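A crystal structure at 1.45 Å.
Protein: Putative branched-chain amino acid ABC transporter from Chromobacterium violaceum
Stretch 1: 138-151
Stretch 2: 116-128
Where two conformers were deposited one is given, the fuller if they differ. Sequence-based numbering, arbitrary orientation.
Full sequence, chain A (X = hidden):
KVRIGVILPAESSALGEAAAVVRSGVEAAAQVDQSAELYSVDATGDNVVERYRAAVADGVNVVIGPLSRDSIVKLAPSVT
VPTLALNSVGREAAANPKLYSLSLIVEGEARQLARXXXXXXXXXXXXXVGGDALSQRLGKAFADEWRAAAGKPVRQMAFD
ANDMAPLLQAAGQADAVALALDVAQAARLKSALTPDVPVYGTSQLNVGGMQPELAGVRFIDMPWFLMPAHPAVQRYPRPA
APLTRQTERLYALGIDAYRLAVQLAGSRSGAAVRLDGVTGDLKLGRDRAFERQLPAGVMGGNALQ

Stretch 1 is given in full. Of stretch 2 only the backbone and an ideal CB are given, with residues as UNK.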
# COMPACT_ATOMS: atom_id res chain seq x y z
N LEU A 138 12.83 0.75 -1.72
CA LEU A 138 12.24 0.78 -3.04
C LEU A 138 13.23 0.42 -4.11
O LEU A 138 12.94 -0.28 -5.08
CB LEU A 138 11.70 2.21 -3.35
CG LEU A 138 10.43 2.54 -2.63
CD1 LEU A 138 10.08 3.99 -2.86
CD2 LEU A 138 9.27 1.70 -3.08
N GLY A 139 14.43 0.96 -3.99
CA GLY A 139 15.39 0.74 -5.01
C GLY A 139 15.80 -0.73 -5.10
O GLY A 139 15.88 -1.23 -6.20
N LYS A 140 16.03 -1.37 -3.95
CA LYS A 140 16.36 -2.82 -3.95
C LYS A 140 15.23 -3.63 -4.59
O LYS A 140 15.49 -4.51 -5.45
CB LYS A 140 16.64 -3.28 -2.50
CG LYS A 140 16.75 -4.79 -2.28
CD LYS A 140 17.93 -5.37 -3.01
CE LYS A 140 18.23 -6.75 -2.43
NZ LYS A 140 18.96 -7.73 -3.29
N ALA A 141 13.99 -3.35 -4.18
CA ALA A 141 12.87 -4.09 -4.71
C ALA A 141 12.70 -3.88 -6.20
O ALA A 141 12.41 -4.81 -6.93
CB ALA A 141 11.61 -3.73 -3.94
N PHE A 142 12.88 -2.61 -6.67
CA PHE A 142 12.85 -2.36 -8.10
C PHE A 142 13.93 -3.17 -8.85
O PHE A 142 13.68 -3.82 -9.87
CB PHE A 142 12.98 -0.85 -8.37
CG PHE A 142 12.89 -0.50 -9.82
CD1 PHE A 142 13.95 -0.74 -10.68
CD2 PHE A 142 11.73 0.06 -10.33
CE1 PHE A 142 13.83 -0.47 -12.03
CE2 PHE A 142 11.63 0.33 -11.68
CZ PHE A 142 12.67 0.11 -12.53
N ALA A 143 15.15 -3.06 -8.36
CA ALA A 143 16.29 -3.65 -9.00
C ALA A 143 16.14 -5.17 -9.05
O ALA A 143 16.44 -5.78 -10.07
CB ALA A 143 17.52 -3.26 -8.24
N ASP A 144 15.65 -5.75 -7.97
CA ASP A 144 15.47 -7.22 -7.96
C ASP A 144 14.46 -7.66 -9.01
O ASP A 144 14.64 -8.71 -9.70
CB ASP A 144 15.04 -7.70 -6.59
CG ASP A 144 16.20 -7.75 -5.58
OD1 ASP A 144 17.38 -7.59 -5.97
OD2 ASP A 144 15.94 -7.92 -4.38
N GLU A 145 13.34 -6.93 -9.08
CA GLU A 145 12.31 -7.24 -10.04
C GLU A 145 12.78 -7.06 -11.48
O GLU A 145 12.53 -7.89 -12.34
CB GLU A 145 11.06 -6.40 -9.78
CG GLU A 145 9.86 -6.83 -10.63
CD GLU A 145 9.28 -8.20 -10.26
OE1 GLU A 145 9.40 -8.72 -9.11
OE2 GLU A 145 8.60 -8.74 -11.14
N TRP A 146 13.50 -5.97 -11.75
CA TRP A 146 14.04 -5.72 -13.09
C TRP A 146 14.95 -6.88 -13.52
O TRP A 146 14.85 -7.39 -14.63
CB TRP A 146 14.88 -4.36 -13.10
CG TRP A 146 15.22 -4.00 -14.50
CD1 TRP A 146 16.35 -4.32 -15.19
CD2 TRP A 146 14.38 -3.32 -15.42
NE1 TRP A 146 16.26 -3.89 -16.49
CE2 TRP A 146 15.06 -3.24 -16.64
CE3 TRP A 146 13.10 -2.74 -15.31
CZ2 TRP A 146 14.49 -2.66 -17.78
CZ3 TRP A 146 12.56 -2.17 -16.40
CH2 TRP A 146 13.25 -2.13 -17.64
N ARG A 147 15.86 -7.25 -12.63
CA ARG A 147 16.77 -8.37 -12.93
C ARG A 147 16.00 -9.68 -13.24
O ARG A 147 16.35 -10.39 -14.20
CB ARG A 147 17.81 -8.59 -11.80
CG ARG A 147 18.96 -9.55 -12.18
CD ARG A 147 19.65 -10.09 -10.94
NE ARG A 147 20.39 -9.02 -10.23
CZ ARG A 147 21.69 -8.73 -10.42
NH1 ARG A 147 22.40 -9.40 -11.31
NH2 ARG A 147 22.29 -7.77 -9.74
N ALA A 148 14.97 -9.96 -12.44
CA ALA A 148 14.15 -11.16 -12.62
C ALA A 148 13.51 -11.18 -14.01
O ALA A 148 13.49 -12.19 -14.67
CB ALA A 148 13.06 -11.25 -11.52
N ALA A 149 12.97 -10.04 -14.41
CA ALA A 149 12.27 -9.90 -15.68
C ALA A 149 13.24 -9.85 -16.88
O ALA A 149 13.01 -10.47 -17.88
CB ALA A 149 11.36 -8.68 -15.66
N ALA A 150 14.34 -9.10 -16.75
CA ALA A 150 15.23 -8.84 -17.89
C ALA A 150 16.42 -9.80 -17.96
O ALA A 150 17.10 -9.92 -18.99
CB ALA A 150 15.73 -7.40 -17.82
N GLY A 151 16.69 -10.49 -16.86
CA GLY A 151 17.84 -11.37 -16.77
C GLY A 151 19.18 -10.64 -16.77
O GLY A 151 20.21 -11.26 -16.95
N UNK A 116 5.84 -2.11 -15.04
CA UNK A 116 5.26 -1.05 -15.88
C UNK A 116 6.27 -0.57 -16.91
O UNK A 116 5.97 -0.37 -18.10
CB UNK A 116 4.79 0.13 -15.02
N UNK A 117 7.49 -0.37 -16.43
CA UNK A 117 8.50 0.12 -17.32
C UNK A 117 8.89 -0.85 -18.38
O UNK A 117 9.18 -0.46 -19.52
CB UNK A 117 9.74 0.53 -16.52
N UNK A 118 8.91 -2.14 -18.05
CA UNK A 118 9.08 -3.16 -19.06
C UNK A 118 7.97 -3.14 -20.10
O UNK A 118 8.22 -3.17 -21.30
CB UNK A 118 9.15 -4.54 -18.40
N UNK A 119 6.73 -3.06 -19.63
CA UNK A 119 5.61 -2.94 -20.55
C UNK A 119 5.74 -1.77 -21.51
O UNK A 119 5.41 -1.88 -22.70
CB UNK A 119 4.31 -2.80 -19.76
N UNK A 120 6.26 -0.66 -20.98
CA UNK A 120 6.49 0.57 -21.76
C UNK A 120 7.79 0.52 -22.61
O UNK A 120 8.23 1.56 -23.10
CB UNK A 120 6.55 1.77 -20.81
N UNK A 121 8.41 -0.65 -22.75
CA UNK A 121 9.59 -0.86 -23.60
C UNK A 121 10.79 0.00 -23.26
O UNK A 121 11.54 0.42 -24.16
CB UNK A 121 9.21 -0.61 -25.06
N UNK A 122 10.97 0.27 -21.98
CA UNK A 122 12.17 0.97 -21.53
C UNK A 122 13.26 -0.08 -21.48
O UNK A 122 13.20 -0.97 -20.68
CB UNK A 122 11.97 1.66 -20.18
N UNK A 123 14.23 0.03 -22.37
CA UNK A 123 15.27 -1.00 -22.48
C UNK A 123 16.48 -0.76 -21.58
O UNK A 123 17.19 -1.70 -21.22
CB UNK A 123 15.74 -1.09 -23.93
N UNK A 124 16.72 0.49 -21.24
CA UNK A 124 17.92 0.87 -20.53
C UNK A 124 17.61 1.99 -19.53
O UNK A 124 18.11 3.10 -19.65
CB UNK A 124 19.01 1.31 -21.52
N UNK A 125 16.75 1.71 -18.56
CA UNK A 125 16.46 2.75 -17.60
C UNK A 125 17.59 2.94 -16.60
O UNK A 125 18.39 2.04 -16.36
CB UNK A 125 15.16 2.43 -16.86
N UNK A 126 17.65 4.13 -16.03
CA UNK A 126 18.50 4.41 -14.90
C UNK A 126 17.68 4.51 -13.65
O UNK A 126 16.75 5.31 -13.57
CB UNK A 126 19.30 5.69 -15.12
N UNK A 127 17.98 3.67 -12.66
CA UNK A 127 17.35 3.71 -11.35
C UNK A 127 18.13 4.64 -10.45
O UNK A 127 19.36 4.42 -10.24
CB UNK A 127 17.26 2.31 -10.74
N UNK A 128 17.48 5.69 -9.96
CA UNK A 128 18.16 6.64 -9.09
C UNK A 128 17.62 6.46 -7.71
O UNK A 128 16.41 6.46 -7.53
CB UNK A 128 17.98 8.08 -9.57

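Position 116 lies in a helix, with CA-to-CB sideways to stretch 1 and nothing of it near. Almost any helix-tolerant residue would do; it is L116, which makes no contact here.

Position 117 points toward stretch 1, its ideal CB 3.9 Å from W146 CZ3 and 5.0 Å from F142 CZ. Two aromatic rings and no polar partner call for an apolar chain, and a leucine, isoleucine or methionine could serve. The residue is M117, modelled as selenomethionine. Its SE reaches the edge of the phenyl ring, 3.7 Å from F142 CZ, while its CB lies 4.0 Å from W146 CZ3, near the indole plane.

At 118 CA-to-CB points sideways, yet the ideal CB is 4.6 Å from W146 CZ3 and 5.4 Å from A149 CB. A long, flexible chain could turn along the indole face and reach the helix end, where carbonyl groups favour a positive charge; lysine, arginine, glutamine or methionine are all plausible. The residue is R118, with chi1, chi2 and chi3 all m. This folds its methylene CD over the indole face, 3.9 Å from the centroid of the W146 six-membered ring in a CH-pi contact. The guanidinium goes on to the end of the helix, one face against A150 CB, 3.6 Å from R118 NH1.

Positions 119 and 120 are out of reach of stretch 1, so polar residues fit as well as any. They are D119 and D120, the latter the first to leave helical angles. Position 121 has positive phi (58°) and points away; glycine, asparagine or aspartate would be the usual guesses, but it is S121.

At 122 CA-to-CB points toward stretch 1, the ideal CB 4.7 Å from W146 CH2, but the backbone already makes the closer contact: the O of 122 is 3.3 Å from W146 CH2, at the ring edge. Many residues could stand here. R122 leads its end away, to partners elsewhere in the structure.

Positions 123 and 124 point away, and small or polar residues suit both. They are A123 and A124. A water accepts a weak hydrogen bond from W146 NE1 (3.4 Å) and donates one to A123 O (3.1 Å).

Position 125 points toward the indole, with phi -76° and psi 156°, angles that proline accepts readily; valine or isoleucine could also cover the ring. P125 lays CG 3.8 Å from the centroid of the W146 six-membered ring, on the face opposite R118 CD, so the indole is sandwiched.

Position 126, in the strand, points away, so stretch 1 sets no preference; valine, isoleucine or leucine would suit a strand, and it is L126.

Position 127 turns back, its ideal CB 4.5 Å from F142 CD1. F142 and A143 offer apolar surface, suiting a branched apolar residue such as leucine or isoleucine. L127 places CD2 3.5 Å from G139 O, 3.8 Å from F142 CD1 and 4.0 Å from A143 CB.

Position 128 is out of reach; a beta-branched residue suits its strand angles, and it is V128.

Stretch 2 (116-128) LMRDDSRAAPLLV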
# COMPACT_ATOMS: atom_id res chain seq x y z
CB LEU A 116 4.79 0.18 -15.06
CG LEU A 116 4.35 1.44 -15.84
CD1 LEU A 116 3.15 1.18 -16.73
CD2 LEU A 116 4.06 2.57 -14.87
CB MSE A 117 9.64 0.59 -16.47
CG MSE A 117 9.35 1.95 -15.82
SE MSE A 117 10.72 2.52 -14.54
CE MSE A 117 11.87 3.37 -15.89
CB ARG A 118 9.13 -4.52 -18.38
CG ARG A 118 10.45 -4.78 -17.71
CD ARG A 118 11.52 -4.87 -18.76
NE ARG A 118 11.62 -6.21 -19.36
CZ ARG A 118 12.66 -6.59 -20.09
NH1 ARG A 118 13.67 -5.74 -20.26
NH2 ARG A 118 12.72 -7.81 -20.60
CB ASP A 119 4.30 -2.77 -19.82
CG ASP A 119 3.15 -3.12 -20.71
OD1 ASP A 119 3.20 -4.20 -21.36
OD2 ASP A 119 2.24 -2.28 -20.82
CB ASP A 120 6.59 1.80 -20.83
CG ASP A 120 5.26 2.27 -20.25
OD1 ASP A 120 4.21 1.75 -20.65
OD2 ASP A 120 5.28 3.23 -19.38
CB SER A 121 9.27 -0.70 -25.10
OG SER A 121 8.32 -1.64 -25.53
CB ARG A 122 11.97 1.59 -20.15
CG ARG A 122 10.77 2.53 -20.07
CD ARG A 122 10.63 3.37 -21.33
NE ARG A 122 9.55 4.33 -21.16
CZ ARG A 122 9.13 5.15 -22.10
NH1 ARG A 122 9.70 5.15 -23.29
NH2 ARG A 122 8.12 5.97 -21.85
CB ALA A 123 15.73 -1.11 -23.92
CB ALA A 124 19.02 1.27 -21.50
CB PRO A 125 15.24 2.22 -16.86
CG PRO A 125 15.43 0.73 -16.93
CD PRO A 125 15.97 0.49 -18.29
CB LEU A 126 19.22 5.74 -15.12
CG LEU A 126 20.11 6.20 -13.96
CD1 LEU A 126 21.30 5.26 -13.77
CD2 LEU A 126 20.57 7.64 -14.09
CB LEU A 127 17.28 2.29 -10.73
CG LEU A 127 16.82 2.15 -9.29
CD1 LEU A 127 15.36 2.54 -9.12
CD2 LEU A 127 17.00 0.70 -8.85
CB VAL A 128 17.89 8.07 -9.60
CG1 VAL A 128 18.46 9.09 -8.62
CG2 VAL A 128 18.44 8.21 -11.01
O HOH W 1 18.52 -2.38 -18.50
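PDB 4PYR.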